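Local coordinates for ADP-ribosylglycohydrolase (Thermus thermophilus, PDB 2YZV), which belongs to the ADP-ribosylglycohydrolase family, an all-helical fold that here holds two neighbouring magnesium ions, at residues 28-41 with 239-253. Sequence-based numbering, arbitrary orientation.
Sequences VEGLPKGTFPEVRE and EEGMRLAVNLGGDAD. With MG (magnesium ion), chain B; MG (magnesium ion), chain C.
Asn-247, just past the end of helix 238-246, meets the backbone of Val-39 through both ends of its amide. OD1 of Asn-247 accepts from Val-39 N at 2.9 Å, on a lone pair in the carbonyl plane, while ND2 of Asn-247 gives one N-H to Val-39 O and the other to Arg-243 O. A water donates to both Phe-36 O and Asn-247 OD1, and these partners hold the amide's rotation. Phe-36 brings its ring edge to the same oxygen, CE1 lying 3.3 Å from Asn-247 OD1. Two backbone-to-backbone bonds join the loops: Gly-30 N to Gly-250 O, 2.7 Å, and Gly-250 N to Leu-31 O, 2.8 Å. Gly-249, with positive phi, sets its CA 3.3 Å from Leu-31 O in a CA-H...O contact.

Arg-243, extended from CG to NE, puts NH2 in a salt bridge 2.8 Å from Glu-41 OE2, and the same nitrogen donates to Arg-40 O. The Arg-40 chain bends at chi3 (63°), bringing its guanidinium over one face of that of Arg-243, planes 42° apart; these like charges are probably offset by Glu-38, paired with Arg-40, and by Glu-41, which Arg-275 also binds.

Among apolar contacts, Val-28 CG2 rests 3.8 Å from Ala-252 CB, and the Lys-33 methylenes lie alongside Leu-248. Close by, Asp-251 and Asp-253 share one magnesium ion with Thr-254, and Asp-253 binds the second with Thr-56 and Asp-58. Glu-29 OE2 ends 3.5 Å from Asp-253 OD2, so the loop probably contributes to the metals' acidic surroundings. Backbone pairing thus ties the loop after helix 4-26 to the turn leading into helix 252-267, and the magnesium ions probably stabilise the acidic cluster there.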
loop_
_atom_site.group_PDB
_atom_site.type_symbol
_atom_site.label_atom_id
_atom_site.label_comp_id
_atom_site.label_asym_id
_atom_site.label_seq_id
_atom_site.Cartn_x
_atom_site.Cartn_y
_atom_site.Cartn_z
ATOM N N VAL A 28 2.355 -1.613 16.740
ATOM C CA VAL A 28 1.646 -0.613 17.530
ATOM C C VAL A 28 0.249 -0.300 17.019
ATOM O O VAL A 28 -0.301 0.760 17.310
ATOM C CB VAL A 28 2.442 0.700 17.608
ATOM C CG1 VAL A 28 3.710 0.489 18.421
ATOM C CG2 VAL A 28 2.779 1.180 16.210
ATOM N N GLU A 29 -0.329 -1.222 16.259
ATOM C CA GLU A 29 -1.671 -1.011 15.735
ATOM C C GLU A 29 -2.666 -0.797 16.871
ATOM O O GLU A 29 -2.678 -1.550 17.844
ATOM C CB GLU A 29 -2.104 -2.207 14.881
ATOM C CG GLU A 29 -3.583 -2.198 14.516
ATOM C CD GLU A 29 -3.940 -3.230 13.465
ATOM O OE1 GLU A 29 -3.278 -4.289 13.416
ATOM O OE2 GLU A 29 -4.895 -2.989 12.695
ATOM N N GLY A 30 -3.483 0.247 16.748
ATOM C CA GLY A 30 -4.486 0.536 17.760
ATOM C C GLY A 30 -4.034 1.388 18.933
ATOM O O GLY A 30 -4.851 1.750 19.783
ATOM N N LEU A 31 -2.747 1.715 18.996
ATOM C CA LEU A 31 -2.238 2.530 20.095
ATOM C C LEU A 31 -2.328 4.008 19.762
ATOM O O LEU A 31 -1.990 4.422 18.657
ATOM C CB LEU A 31 -0.780 2.186 20.401
ATOM C CG LEU A 31 -0.430 0.741 20.756
ATOM C CD1 LEU A 31 1.049 0.659 21.096
ATOM C CD2 LEU A 31 -1.273 0.265 21.930
ATOM N N PRO A 32 -2.792 4.827 20.717
ATOM C CA PRO A 32 -2.896 6.265 20.457
ATOM C C PRO A 32 -1.508 6.884 20.345
ATOM O O PRO A 32 -0.581 6.490 21.057
ATOM C CB PRO A 32 -3.656 6.783 21.676
ATOM C CG PRO A 32 -4.488 5.616 22.076
ATOM C CD PRO A 32 -3.515 4.469 21.948
ATOM N N LYS A 33 -1.365 7.851 19.446
ATOM C CA LYS A 33 -0.087 8.521 19.245
ATOM C C LYS A 33 0.460 9.107 20.546
ATOM O O LYS A 33 -0.295 9.608 21.378
ATOM C CB LYS A 33 -0.245 9.636 18.206
ATOM C CG LYS A 33 1.037 10.384 17.887
ATOM C CD LYS A 33 0.796 11.496 16.872
ATOM C CE LYS A 33 2.089 12.219 16.536
ATOM N NZ LYS A 33 1.865 13.369 15.611
ATOM N N GLY A 34 1.777 9.024 20.715
ATOM C CA GLY A 34 2.425 9.576 21.893
ATOM C C GLY A 34 2.191 8.892 23.226
ATOM O O GLY A 34 2.483 9.477 24.269
ATOM N N THR A 35 1.675 7.668 23.214
ATOM C CA THR A 35 1.431 6.949 24.463
ATOM C C THR A 35 2.360 5.747 24.595
ATOM O O THR A 35 2.259 4.975 25.552
ATOM C CB THR A 35 -0.026 6.439 24.559
ATOM O OG1 THR A 35 -0.267 5.483 23.522
ATOM C CG2 THR A 35 -1.013 7.590 24.421
ATOM N N PHE A 36 3.267 5.594 23.635
ATOM C CA PHE A 36 4.201 4.473 23.639
ATOM C C PHE A 36 5.589 4.901 23.167
ATOM O O PHE A 36 5.729 5.853 22.396
ATOM C CB PHE A 36 3.660 3.360 22.737
ATOM C CG PHE A 36 3.406 3.799 21.321
ATOM C CD1 PHE A 36 4.420 3.750 20.370
ATOM C CD2 PHE A 36 2.159 4.292 20.948
ATOM C CE1 PHE A 36 4.197 4.185 19.064
ATOM C CE2 PHE A 36 1.922 4.730 19.647
ATOM C CZ PHE A 36 2.943 4.677 18.702
ATOM N N PRO A 37 6.638 4.205 23.637
ATOM C CA PRO A 37 8.026 4.506 23.266
ATOM C C PRO A 37 8.235 4.400 21.761
ATOM O O PRO A 37 7.612 3.568 21.103
ATOM C CB PRO A 37 8.820 3.451 24.031
ATOM C CG PRO A 37 7.979 3.235 25.259
ATOM C CD PRO A 37 6.593 3.153 24.669
ATOM N N GLU A 38 9.117 5.232 21.218
ATOM C CA GLU A 38 9.365 5.205 19.783
ATOM C C GLU A 38 9.717 3.823 19.260
ATOM O O GLU A 38 10.644 3.171 19.747
ATOM C CB GLU A 38 10.490 6.167 19.386
ATOM C CG GLU A 38 10.841 6.056 17.900
ATOM C CD GLU A 38 12.018 6.915 17.487
ATOM O OE1 GLU A 38 13.013 6.964 18.237
ATOM O OE2 GLU A 38 11.952 7.526 16.398
ATOM N N VAL A 39 8.961 3.384 18.261
ATOM C CA VAL A 39 9.195 2.100 17.622
ATOM C C VAL A 39 10.309 2.336 16.609
ATOM O O VAL A 39 10.221 3.256 15.790
ATOM C CB VAL A 39 7.940 1.614 16.876
ATOM C CG1 VAL A 39 8.243 0.323 16.131
ATOM C CG2 VAL A 39 6.806 1.410 17.856
ATOM N N ARG A 40 11.352 1.511 16.665
ATOM C CA ARG A 40 12.487 1.659 15.758
ATOM C C ARG A 40 12.943 0.359 15.103
ATOM O O ARG A 40 13.600 0.385 14.061
ATOM C CB ARG A 40 13.676 2.267 16.511
ATOM C CG ARG A 40 13.392 3.605 17.169
ATOM C CD ARG A 40 14.542 4.035 18.072
ATOM N NE ARG A 40 15.791 4.239 17.343
ATOM C CZ ARG A 40 15.991 5.197 16.442
ATOM N NH1 ARG A 40 15.021 6.053 16.148
ATOM N NH2 ARG A 40 17.169 5.306 15.842
ATOM N N GLU A 41 12.608 -0.777 15.701
ATOM C CA GLU A 41 13.046 -2.053 15.149
ATOM C C GLU A 41 11.941 -3.100 15.037
ATOM O O GLU A 41 10.837 -2.907 15.549
ATOM C CB GLU A 41 14.189 -2.618 15.998
ATOM C CG GLU A 41 15.382 -1.684 16.184
ATOM C CD GLU A 41 15.931 -1.151 14.875
ATOM O OE1 GLU A 41 15.900 -1.886 13.868
ATOM O OE2 GLU A 41 16.410 0.003 14.853
ATOM N N GLU A 239 14.211 4.767 6.341
ATOM C CA GLU A 239 14.107 4.488 7.767
ATOM C C GLU A 239 13.448 5.604 8.573
ATOM O O GLU A 239 12.513 5.358 9.338
ATOM C CB GLU A 239 15.497 4.193 8.341
ATOM C CG GLU A 239 15.488 3.754 9.795
ATOM C CD GLU A 239 16.861 3.333 10.283
ATOM O OE1 GLU A 239 16.961 2.830 11.420
ATOM O OE2 GLU A 239 17.841 3.510 9.529
ATOM N N GLU A 240 13.924 6.833 8.403
ATOM C CA GLU A 240 13.360 7.948 9.156
ATOM C C GLU A 240 11.878 8.161 8.865
ATOM O O GLU A 240 11.082 8.377 9.785
ATOM C CB GLU A 240 14.136 9.237 8.875
ATOM C CG GLU A 240 13.621 10.420 9.674
ATOM C CD GLU A 240 14.507 11.643 9.565
ATOM O OE1 GLU A 240 14.809 12.065 8.432
ATOM O OE2 GLU A 240 14.896 12.183 10.623
ATOM N N GLY A 241 11.511 8.099 7.588
ATOM C CA GLY A 241 10.119 8.279 7.216
ATOM C C GLY A 241 9.257 7.147 7.747
ATOM O O GLY A 241 8.133 7.373 8.192
ATOM N N MET A 242 9.779 5.926 7.709
ATOM C CA MET A 242 9.024 4.779 8.205
ATOM C C MET A 242 8.742 4.911 9.697
ATOM O O MET A 242 7.633 4.620 10.155
ATOM C CB MET A 242 9.775 3.476 7.938
ATOM C CG MET A 242 9.023 2.232 8.412
ATOM S SD MET A 242 7.404 2.012 7.611
ATOM C CE MET A 242 7.921 1.400 6.012
ATOM N N ARG A 243 9.741 5.341 10.462
ATOM C CA ARG A 243 9.534 5.512 11.897
ATOM C C ARG A 243 8.500 6.604 12.158
ATOM O O ARG A 243 7.690 6.487 13.072
ATOM C CB ARG A 243 10.859 5.826 12.597
ATOM C CG ARG A 243 11.728 4.592 12.747
ATOM C CD ARG A 243 13.120 4.919 13.235
ATOM N NE ARG A 243 13.906 3.703 13.415
ATOM C CZ ARG A 243 15.227 3.678 13.547
ATOM N NH1 ARG A 243 15.918 4.809 13.511
ATOM N NH2 ARG A 243 15.856 2.523 13.721
ATOM N N LEU A 244 8.514 7.665 11.355
ATOM C CA LEU A 244 7.531 8.726 11.536
ATOM C C LEU A 244 6.136 8.166 11.292
ATOM O O LEU A 244 5.203 8.438 12.045
ATOM C CB LEU A 244 7.778 9.883 10.561
ATOM C CG LEU A 244 8.976 10.791 10.838
ATOM C CD1 LEU A 244 9.003 11.901 9.792
ATOM C CD2 LEU A 244 8.870 11.380 12.236
ATOM N N ALA A 245 6.005 7.368 10.239
ATOM C CA ALA A 245 4.712 6.795 9.892
ATOM C C ALA A 245 4.129 5.866 10.946
ATOM O O ALA A 245 2.984 6.035 11.366
ATOM C CB ALA A 245 4.813 6.056 8.558
ATOM N N VAL A 246 4.903 4.883 11.380
ATOM C CA VAL A 246 4.365 3.941 12.347
ATOM C C VAL A 246 4.164 4.517 13.737
ATOM O O VAL A 246 3.277 4.073 14.459
ATOM C CB VAL A 246 5.215 2.647 12.430
ATOM C CG1 VAL A 246 5.277 1.987 11.058
ATOM C CG2 VAL A 246 6.601 2.949 12.956
ATOM N N ASN A 247 4.950 5.521 14.109
ATOM C CA ASN A 247 4.793 6.099 15.431
ATOM C C ASN A 247 3.579 7.006 15.588
ATOM O O ASN A 247 3.373 7.606 16.644
ATOM C CB ASN A 247 6.090 6.786 15.861
ATOM C CG ASN A 247 7.103 5.790 16.391
ATOM O OD1 ASN A 247 6.933 5.239 17.487
ATOM N ND2 ASN A 247 8.144 5.524 15.610
ATOM N N LEU A 248 2.766 7.092 14.538
ATOM C CA LEU A 248 1.531 7.863 14.602
ATOM C C LEU A 248 0.524 6.969 15.315
ATOM O O LEU A 248 -0.519 7.426 15.773
ATOM C CB LEU A 248 1.001 8.168 13.204
ATOM C CG LEU A 248 1.775 9.163 12.348
ATOM C CD1 LEU A 248 1.146 9.202 10.967
ATOM C CD2 LEU A 248 1.755 10.544 12.989
ATOM N N GLY A 249 0.850 5.683 15.398
ATOM C CA GLY A 249 -0.043 4.737 16.040
ATOM C C GLY A 249 -1.300 4.528 15.216
ATOM O O GLY A 249 -1.289 4.700 13.995
ATOM N N GLY A 250 -2.393 4.161 15.879
ATOM C CA GLY A 250 -3.637 3.931 15.164
ATOM C C GLY A 250 -3.500 2.787 14.175
ATOM O O GLY A 250 -2.998 1.717 14.523
ATOM N N ASP A 251 -3.934 3.009 12.938
ATOM C CA ASP A 251 -3.856 1.981 11.904
ATOM C C ASP A 251 -2.450 2.036 11.316
ATOM O O ASP A 251 -2.261 2.217 10.112
ATOM C CB ASP A 251 -4.910 2.254 10.826
ATOM C CG ASP A 251 -5.249 1.016 10.017
ATOM O OD1 ASP A 251 -5.179 -0.101 10.578
ATOM O OD2 ASP A 251 -5.606 1.157 8.830
ATOM N N ALA A 252 -1.470 1.857 12.190
ATOM C CA ALA A 252 -0.059 1.931 11.829
ATOM C C ALA A 252 0.436 0.909 10.817
ATOM O O ALA A 252 1.361 1.193 10.057
ATOM C CB ALA A 252 0.791 1.858 13.090
ATOM N N ASP A 253 -0.151 -0.281 10.812
ATOM C CA ASP A 253 0.275 -1.297 9.859
ATOM C C ASP A 253 -0.015 -0.831 8.436
ATOM O O ASP A 253 0.806 -1.002 7.537
ATOM C CB ASP A 253 -0.434 -2.635 10.118
ATOM C CG ASP A 253 -1.950 -2.525 10.076
ATOM O OD1 ASP A 253 -2.597 -3.479 9.597
ATOM O OD2 ASP A 253 -2.503 -1.507 10.533
HETATM MG MG MG B . -4.607 -1.814 9.174
HETATM MG MG MG C . -3.280 -5.016 8.550
HETATM O O HOH W 1 3.917 8.184 19.126
HETATM O O HOH W 2 6.154 6.678 19.875
HETATM O O HOH W 3 18.497 3.182 14.870
#